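PDB 1YDO: HMG-CoA Lyase from Bacillus subtilis subsp. subtilis, which belongs to the HMGL-like family of TIM-barrel proteins, with a core of parallel strands enclosed by helices. Local coordinates for residues 37-42 with 68-73; 27-32 with 277-282; 137-142 with 229-234. One frame throughout, in Å; residues are numbered along the deposited sequence.

Interaction 1: residues 37-42 with 68-73; sequences LSRTGL and GIDREK
The guanidinium of Arg39 meets the carboxylates of Asp70 and Glu72 through one nitrogen, NH1. Asp70 OD1 sits at the guanidinium edge, near its plane; Arg39 NH1 and Asp70 OD1 form a salt bridge, modelled at 2.5 Å, a length too short to be taken literally, and the two flat groups are tilted 61° against each other. Glu72 comes from an oblique direction instead: its OE1 is 3.1 Å from Arg39 NH1 in a salt bridge whose hydrogen bond is weak and bent, its carboxylate plane turned 86° from the guanidinium. The Arg39 chain is bent at chi3 (68°), which helps swing its end back toward the loop 68-73. Helix 27-38 gives way at Arg39, so this contact joins the turn after that helix to the loop between helix 62-68 and strand 76-80, linking two neighbouring helix-to-strand connections of the TIM barrel. Closer to the main chain, Ser38 CB packs on Glu72 CG at 3.4 Å; these two residues have the nearest CA atoms across the contact (6.1 Å). The hydroxyl of Ser38 is hydrogen-bonded to Tyr77, whose OH also bonds the backbone N of Glu72. Lys73 NZ forms a salt bridge with Glu72 OE2, extending the network to four charged side chains.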
# COMPACT_ATOMS: atom_id res chain seq x y z
N LEU A 37 23.67 3.07 -2.01
CA LEU A 37 22.64 3.87 -2.63
C LEU A 37 23.14 4.64 -3.84
O LEU A 37 22.54 4.57 -4.91
CB LEU A 37 22.05 4.83 -1.60
CG LEU A 37 20.79 4.36 -0.87
CD1 LEU A 37 20.81 2.87 -0.60
CD2 LEU A 37 20.70 5.15 0.40
N SER A 38 24.25 5.37 -3.68
CA SER A 38 24.84 6.15 -4.77
C SER A 38 24.95 5.34 -6.05
O SER A 38 24.62 5.83 -7.13
CB SER A 38 26.24 6.64 -4.39
OG SER A 38 26.21 7.47 -3.24
N ARG A 39 25.42 4.11 -5.95
CA ARG A 39 25.54 3.29 -7.14
C ARG A 39 24.38 2.32 -7.24
O ARG A 39 24.55 1.12 -7.44
CB ARG A 39 26.88 2.54 -7.15
CG ARG A 39 27.12 1.59 -6.00
CD ARG A 39 28.53 1.00 -6.10
NE ARG A 39 29.57 2.01 -5.87
CZ ARG A 39 30.00 2.39 -4.66
NH1 ARG A 39 30.94 3.32 -4.57
NH2 ARG A 39 29.50 1.83 -3.56
N THR A 40 23.18 2.85 -7.10
CA THR A 40 21.98 2.05 -7.17
C THR A 40 21.16 2.43 -8.40
O THR A 40 20.39 1.64 -8.95
CB THR A 40 21.14 2.26 -5.90
OG1 THR A 40 20.32 1.11 -5.68
CG2 THR A 40 20.26 3.49 -6.04
N GLY A 41 21.36 3.66 -8.86
CA GLY A 41 20.65 4.12 -10.03
C GLY A 41 19.94 5.41 -9.66
O GLY A 41 19.62 6.22 -10.52
N LEU A 42 19.70 5.58 -8.37
CA LEU A 42 19.05 6.80 -7.90
C LEU A 42 19.91 7.98 -8.35
O LEU A 42 21.13 7.85 -8.46
CB LEU A 42 18.95 6.77 -6.37
CG LEU A 42 17.88 5.88 -5.75
CD1 LEU A 42 18.17 5.66 -4.29
CD2 LEU A 42 16.51 6.53 -5.93
N GLY A 68 32.35 11.87 3.82
CA GLY A 68 32.75 10.48 3.75
C GLY A 68 32.22 9.71 2.54
O GLY A 68 32.90 8.83 2.02
N ILE A 69 31.00 10.04 2.11
CA ILE A 69 30.38 9.36 0.97
C ILE A 69 31.27 9.32 -0.27
O ILE A 69 32.18 10.14 -0.43
CB ILE A 69 29.06 10.02 0.58
CG1 ILE A 69 29.32 11.43 0.03
CG2 ILE A 69 28.12 10.08 1.77
CD1 ILE A 69 28.15 12.03 -0.72
N ASP A 70 31.00 8.37 -1.15
CA ASP A 70 31.75 8.24 -2.39
C ASP A 70 31.45 9.36 -3.37
O ASP A 70 32.34 9.84 -4.07
CB ASP A 70 31.46 6.89 -3.05
CG ASP A 70 32.20 5.77 -2.41
OD1 ASP A 70 31.80 4.60 -2.63
OD2 ASP A 70 33.20 6.05 -1.71
N ARG A 71 30.19 9.77 -3.42
CA ARG A 71 29.79 10.85 -4.33
C ARG A 71 30.01 10.45 -5.79
O ARG A 71 31.07 10.67 -6.37
CB ARG A 71 30.58 12.11 -3.98
CG ARG A 71 29.95 13.36 -4.52
CD ARG A 71 30.20 14.56 -3.63
NE ARG A 71 29.69 14.39 -2.27
CZ ARG A 71 29.35 15.41 -1.48
NH1 ARG A 71 28.90 15.21 -0.26
NH2 ARG A 71 29.45 16.65 -1.94
N GLU A 72 28.97 9.87 -6.39
CA GLU A 72 29.00 9.42 -7.77
C GLU A 72 28.52 10.51 -8.71
O GLU A 72 27.84 11.45 -8.30
CB GLU A 72 28.09 8.21 -7.94
CG GLU A 72 28.39 7.08 -6.95
CD GLU A 72 29.50 6.17 -7.41
OE1 GLU A 72 30.15 5.52 -6.55
OE2 GLU A 72 29.71 6.08 -8.65
N LYS A 73 28.87 10.36 -9.99
CA LYS A 73 28.49 11.32 -11.01
C LYS A 73 27.04 11.13 -11.45
O LYS A 73 26.54 10.01 -11.54
CB LYS A 73 29.44 11.22 -12.21
CG LYS A 73 30.17 9.89 -12.31
CD LYS A 73 29.21 8.73 -12.46
CE LYS A 73 29.85 7.42 -12.04
NZ LYS A 73 30.26 7.47 -10.61

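Interaction 2: residues 27-32 with 277-282; sequences TEDKIT and AKWIEE
Trp279 reaches from the segment 277-282 to Asp29 and Thr32 on the facing helix, and its six-membered ring supplies all the contact atoms on its side. Just before it in sequence, Ala277 and Lys278 both pack on Leu293 of helix 291-296, so this part of the helix is covered by the last helix of the chain. At Trp279 the direction changes. Its CG stands opposite the backbone N (chi1 -159°), which carries the indole across the gap between helices whose nearest CA atoms, those of Asp29 and Ile280, are 8.7 Å apart. Trp279 CZ3 lies 3.7 Å from the carbonyl O of Asp29, and Trp279 CH2 is 3.9 Å from Asp29 CB; the Asp29 carboxylate plane is perpendicular to the indole. One turn further along helix 27-38, Thr32 CB approaches Trp279 CH2 at 4.0 Å and Thr32 CG2 approaches Trp279 CZ2 at 4.1 Å, the two side chains crossing at about a right angle. Thr32 OG1 donates a 3.2 Å hydrogen bond to Glu28 O from above the carbonyl plane; the same oxygen also accepts from Thr32 N. In the TIM barrel this is a van der Waals contact near the surface between helix 27-38 and helix 270-284, one early and one late in the chain, where the outer layer of helices closes on itself. The Trp279 side chain also touches Gln36, a turn beyond Thr32. Next in sequence, buried Ile280 packs on Trp33 of helix 27-38, while the Glu281 carboxylate pairs with Lys297 in a salt bridge and accepts a hydrogen bond from Leu288 N.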
# COMPACT_ATOMS: atom_id res chain seq x y z
N THR A 27 28.46 6.21 12.45
CA THR A 27 28.78 7.20 11.44
C THR A 27 29.36 6.51 10.21
O THR A 27 29.00 6.86 9.09
CB THR A 27 29.77 8.24 12.02
OG1 THR A 27 30.15 9.17 11.00
CG2 THR A 27 31.00 7.54 12.58
N GLU A 28 30.23 5.52 10.40
CA GLU A 28 30.81 4.84 9.25
C GLU A 28 29.77 4.10 8.45
O GLU A 28 29.66 4.28 7.24
CB GLU A 28 31.92 3.88 9.70
CG GLU A 28 33.13 4.58 10.33
CD GLU A 28 33.65 5.72 9.46
OE1 GLU A 28 34.05 5.45 8.30
OE2 GLU A 28 33.67 6.87 9.95
N ASP A 29 28.99 3.26 9.13
CA ASP A 29 27.94 2.48 8.48
C ASP A 29 27.06 3.35 7.60
O ASP A 29 26.65 2.94 6.52
CB ASP A 29 27.07 1.78 9.53
CG ASP A 29 27.78 0.65 10.21
OD1 ASP A 29 27.26 0.13 11.23
OD2 ASP A 29 28.87 0.26 9.72
N LYS A 30 26.74 4.55 8.07
CA LYS A 30 25.91 5.44 7.29
C LYS A 30 26.57 5.59 5.92
O LYS A 30 25.94 5.38 4.89
CB LYS A 30 25.79 6.82 7.94
CG LYS A 30 24.88 6.90 9.16
CD LYS A 30 24.61 8.37 9.49
CE LYS A 30 23.73 8.60 10.72
NZ LYS A 30 24.39 8.29 12.02
N ILE A 31 27.86 5.93 5.93
CA ILE A 31 28.62 6.09 4.70
C ILE A 31 28.54 4.84 3.85
O ILE A 31 28.21 4.89 2.67
CB ILE A 31 30.08 6.39 5.01
CG1 ILE A 31 30.17 7.64 5.88
CG2 ILE A 31 30.86 6.58 3.71
CD1 ILE A 31 31.54 7.93 6.38
N THR A 32 28.85 3.70 4.46
CA THR A 32 28.83 2.45 3.73
C THR A 32 27.49 2.21 3.05
O THR A 32 27.44 1.69 1.93
CB THR A 32 29.09 1.28 4.66
OG1 THR A 32 30.20 1.59 5.52
CG2 THR A 32 29.40 0.06 3.85
N ALA A 277 18.44 -2.12 0.94
CA ALA A 277 17.41 -2.05 1.97
C ALA A 277 17.67 -3.11 3.02
O ALA A 277 17.60 -2.85 4.22
CB ALA A 277 16.02 -2.25 1.37
N LYS A 278 17.98 -4.32 2.57
CA LYS A 278 18.23 -5.41 3.49
C LYS A 278 19.41 -5.09 4.40
O LYS A 278 19.38 -5.39 5.59
CB LYS A 278 18.53 -6.70 2.72
CG LYS A 278 18.71 -7.91 3.60
CD LYS A 278 19.02 -9.14 2.76
CE LYS A 278 19.31 -10.35 3.65
NZ LYS A 278 19.66 -11.57 2.87
N TRP A 279 20.43 -4.45 3.84
CA TRP A 279 21.60 -4.11 4.61
C TRP A 279 21.26 -3.38 5.89
O TRP A 279 21.49 -3.90 6.98
CB TRP A 279 22.54 -3.25 3.77
CG TRP A 279 23.93 -3.28 4.27
CD1 TRP A 279 24.85 -4.26 4.06
CD2 TRP A 279 24.57 -2.30 5.09
NE1 TRP A 279 26.02 -3.95 4.71
CE2 TRP A 279 25.88 -2.75 5.35
CE3 TRP A 279 24.15 -1.08 5.64
CZ2 TRP A 279 26.78 -2.03 6.14
CZ3 TRP A 279 25.05 -0.36 6.43
CH2 TRP A 279 26.35 -0.84 6.67
N ILE A 280 20.72 -2.16 5.77
CA ILE A 280 20.33 -1.37 6.94
C ILE A 280 19.37 -2.11 7.85
O ILE A 280 19.43 -1.97 9.06
CB ILE A 280 19.62 -0.09 6.55
CG1 ILE A 280 19.17 -0.22 5.11
CG2 ILE A 280 20.51 1.11 6.81
CD1 ILE A 280 17.85 0.43 4.84
N GLU A 281 18.46 -2.88 7.26
CA GLU A 281 17.52 -3.63 8.06
C GLU A 281 18.29 -4.48 9.05
O GLU A 281 17.90 -4.63 10.21
CB GLU A 281 16.65 -4.52 7.19
CG GLU A 281 15.30 -4.82 7.79
CD GLU A 281 14.68 -6.09 7.27
OE1 GLU A 281 13.45 -6.25 7.42
OE2 GLU A 281 15.43 -6.93 6.71
N GLU A 282 19.40 -5.05 8.59
CA GLU A 282 20.23 -5.88 9.45
C GLU A 282 20.96 -5.03 10.46
O GLU A 282 21.13 -5.43 11.60
CB GLU A 282 21.22 -6.69 8.60
CG GLU A 282 20.55 -7.81 7.81
CD GLU A 282 21.43 -8.40 6.72
OE1 GLU A 282 20.97 -9.37 6.07
OE2 GLU A 282 22.56 -7.90 6.50

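Interaction 3: residues 137-142 with 229-234; sequences TTRAYL and VFDGSA
The Arg139 guanidinium presents its edge to Asp231: Asp231 OD2 lies in its plane, 2.6 Å from Arg139 NH2 in a salt bridge, and the carboxylate is turned 74° away from that plane. The bond is fairly straight, with an N-H...O angle of 157°, and it uses the syn lone pair of OD2. Asp231 OD1 approaches the Tyr141 ring obliquely, the ring and carboxylate planes steeply inclined to each other, and Tyr141 OH gives Asp231 OD1 a weak hydrogen bond of 2.8 Å. The aromatic ring of His207 also meets that of Tyr141, the two planes well tilted. Arg139 and Tyr141 are alternate residues of strand 137-143, and Asp231 belongs to strand 229-232. In the parallel sheet, strands 174-177 and 204-207 lie between these two, and the nearest CA atoms, those of Tyr141 and Asp231, are still 10.8 Å apart. The contact therefore spans the interior of the TIM barrel. The extended Arg139 chain, with CG opposite its backbone N (chi1 -176°), covers much of this distance, and the Asp231 side chain comes to meet it from the opposite direction. Ser175 of the intervening strand 174-177 adds a hydrogen bond to OD1. Both oxygens of the aspartate are thus engaged, OD2 by Arg139 and OD1 by Tyr141 and Ser175. With all three contacting side chains buried, these bonds fix both the position of the carboxylate and its rotation within the barrel interior.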
# COMPACT_ATOMS: atom_id res chain seq x y z
N THR A 137 21.68 24.44 -5.93
CA THR A 137 20.26 24.32 -6.28
C THR A 137 19.44 24.19 -5.01
O THR A 137 19.85 23.50 -4.08
CB THR A 137 20.04 23.11 -7.15
OG1 THR A 137 20.60 21.96 -6.51
CG2 THR A 137 20.72 23.31 -8.50
N THR A 138 18.29 24.84 -4.97
CA THR A 138 17.46 24.78 -3.78
C THR A 138 16.16 24.05 -4.00
O THR A 138 15.64 24.00 -5.11
CB THR A 138 17.12 26.18 -3.26
OG1 THR A 138 16.32 26.86 -4.25
CG2 THR A 138 18.39 26.96 -2.96
N ARG A 139 15.64 23.50 -2.91
CA ARG A 139 14.39 22.77 -2.91
C ARG A 139 13.68 23.04 -1.60
O ARG A 139 14.32 23.08 -0.55
CB ARG A 139 14.68 21.28 -3.03
CG ARG A 139 13.47 20.43 -3.16
CD ARG A 139 13.81 19.01 -2.78
NE ARG A 139 12.79 18.08 -3.22
CZ ARG A 139 12.68 16.84 -2.79
NH1 ARG A 139 13.54 16.39 -1.88
NH2 ARG A 139 11.73 16.06 -3.28
N ALA A 140 12.36 23.21 -1.66
CA ALA A 140 11.57 23.49 -0.46
C ALA A 140 10.72 22.29 -0.06
O ALA A 140 10.18 21.56 -0.90
CB ALA A 140 10.68 24.72 -0.69
N TYR A 141 10.59 22.10 1.25
CA TYR A 141 9.84 21.01 1.83
C TYR A 141 8.66 21.56 2.60
O TYR A 141 8.79 21.88 3.78
CB TYR A 141 10.73 20.24 2.80
CG TYR A 141 11.10 18.86 2.34
CD1 TYR A 141 10.12 17.90 2.11
CD2 TYR A 141 12.44 18.51 2.13
CE1 TYR A 141 10.45 16.64 1.70
CE2 TYR A 141 12.78 17.23 1.72
CZ TYR A 141 11.78 16.31 1.51
OH TYR A 141 12.08 15.04 1.10
N LEU A 142 7.51 21.69 1.95
CA LEU A 142 6.34 22.21 2.65
C LEU A 142 5.64 21.02 3.31
O LEU A 142 5.21 20.09 2.63
CB LEU A 142 5.42 22.88 1.65
CG LEU A 142 4.63 24.08 2.16
CD1 LEU A 142 3.64 24.52 1.10
CD2 LEU A 142 3.90 23.72 3.44
N VAL A 229 7.69 13.57 -9.78
CA VAL A 229 8.73 13.56 -8.77
C VAL A 229 8.19 13.00 -7.46
O VAL A 229 7.24 13.53 -6.89
CB VAL A 229 9.27 14.98 -8.52
CG1 VAL A 229 10.47 14.94 -7.59
CG2 VAL A 229 9.62 15.63 -9.83
N PHE A 230 8.80 11.93 -6.98
CA PHE A 230 8.32 11.35 -5.74
C PHE A 230 9.45 11.02 -4.80
O PHE A 230 10.48 10.49 -5.20
CB PHE A 230 7.50 10.11 -6.05
CG PHE A 230 6.22 10.42 -6.77
CD1 PHE A 230 5.08 10.80 -6.06
CD2 PHE A 230 6.15 10.34 -8.15
CE1 PHE A 230 3.89 11.10 -6.73
CE2 PHE A 230 4.97 10.64 -8.83
CZ PHE A 230 3.83 11.02 -8.11
N ASP A 231 9.24 11.35 -3.54
CA ASP A 231 10.24 11.09 -2.51
C ASP A 231 9.99 9.74 -1.90
O ASP A 231 8.84 9.34 -1.72
CB ASP A 231 10.14 12.16 -1.43
CG ASP A 231 10.65 13.51 -1.91
OD1 ASP A 231 10.48 14.50 -1.17
OD2 ASP A 231 11.22 13.56 -3.02
N GLY A 232 11.07 9.05 -1.56
CA GLY A 232 10.95 7.73 -0.96
C GLY A 232 12.03 7.44 0.06
O GLY A 232 13.01 8.16 0.15
N SER A 233 11.85 6.38 0.84
CA SER A 233 12.83 6.01 1.84
C SER A 233 13.18 4.52 1.69
O SER A 233 12.32 3.66 1.81
CB SER A 233 12.27 6.27 3.23
OG SER A 233 13.19 5.82 4.21
N ALA A 234 14.44 4.22 1.42
CA ALA A 234 14.83 2.82 1.25
C ALA A 234 14.35 1.96 2.43
O ALA A 234 14.60 2.28 3.59
CB ALA A 234 16.34 2.71 1.09

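Overall arrangement
One contact lies inside the TIM barrel and two at its periphery. The centre of interaction 3 is about 4 Å from the centre of the chain, inside the ring of strands, whereas the centres of interactions 1 and 2 are about 17 and 19 Å out, on the same side. These two share helix 27-38: interaction 2 uses its beginning and interaction 1 its end, with centres about 14 Å apart and Ile31 touching Gly68 and Ile69. Along the chain, interaction 1 closes before interaction 3 opens, and both are nested within the long loop closed by interaction 2. Ile280 also packs on Ala234, so the late helix 270-284 connects the outer layer with the segment following strand 229-232.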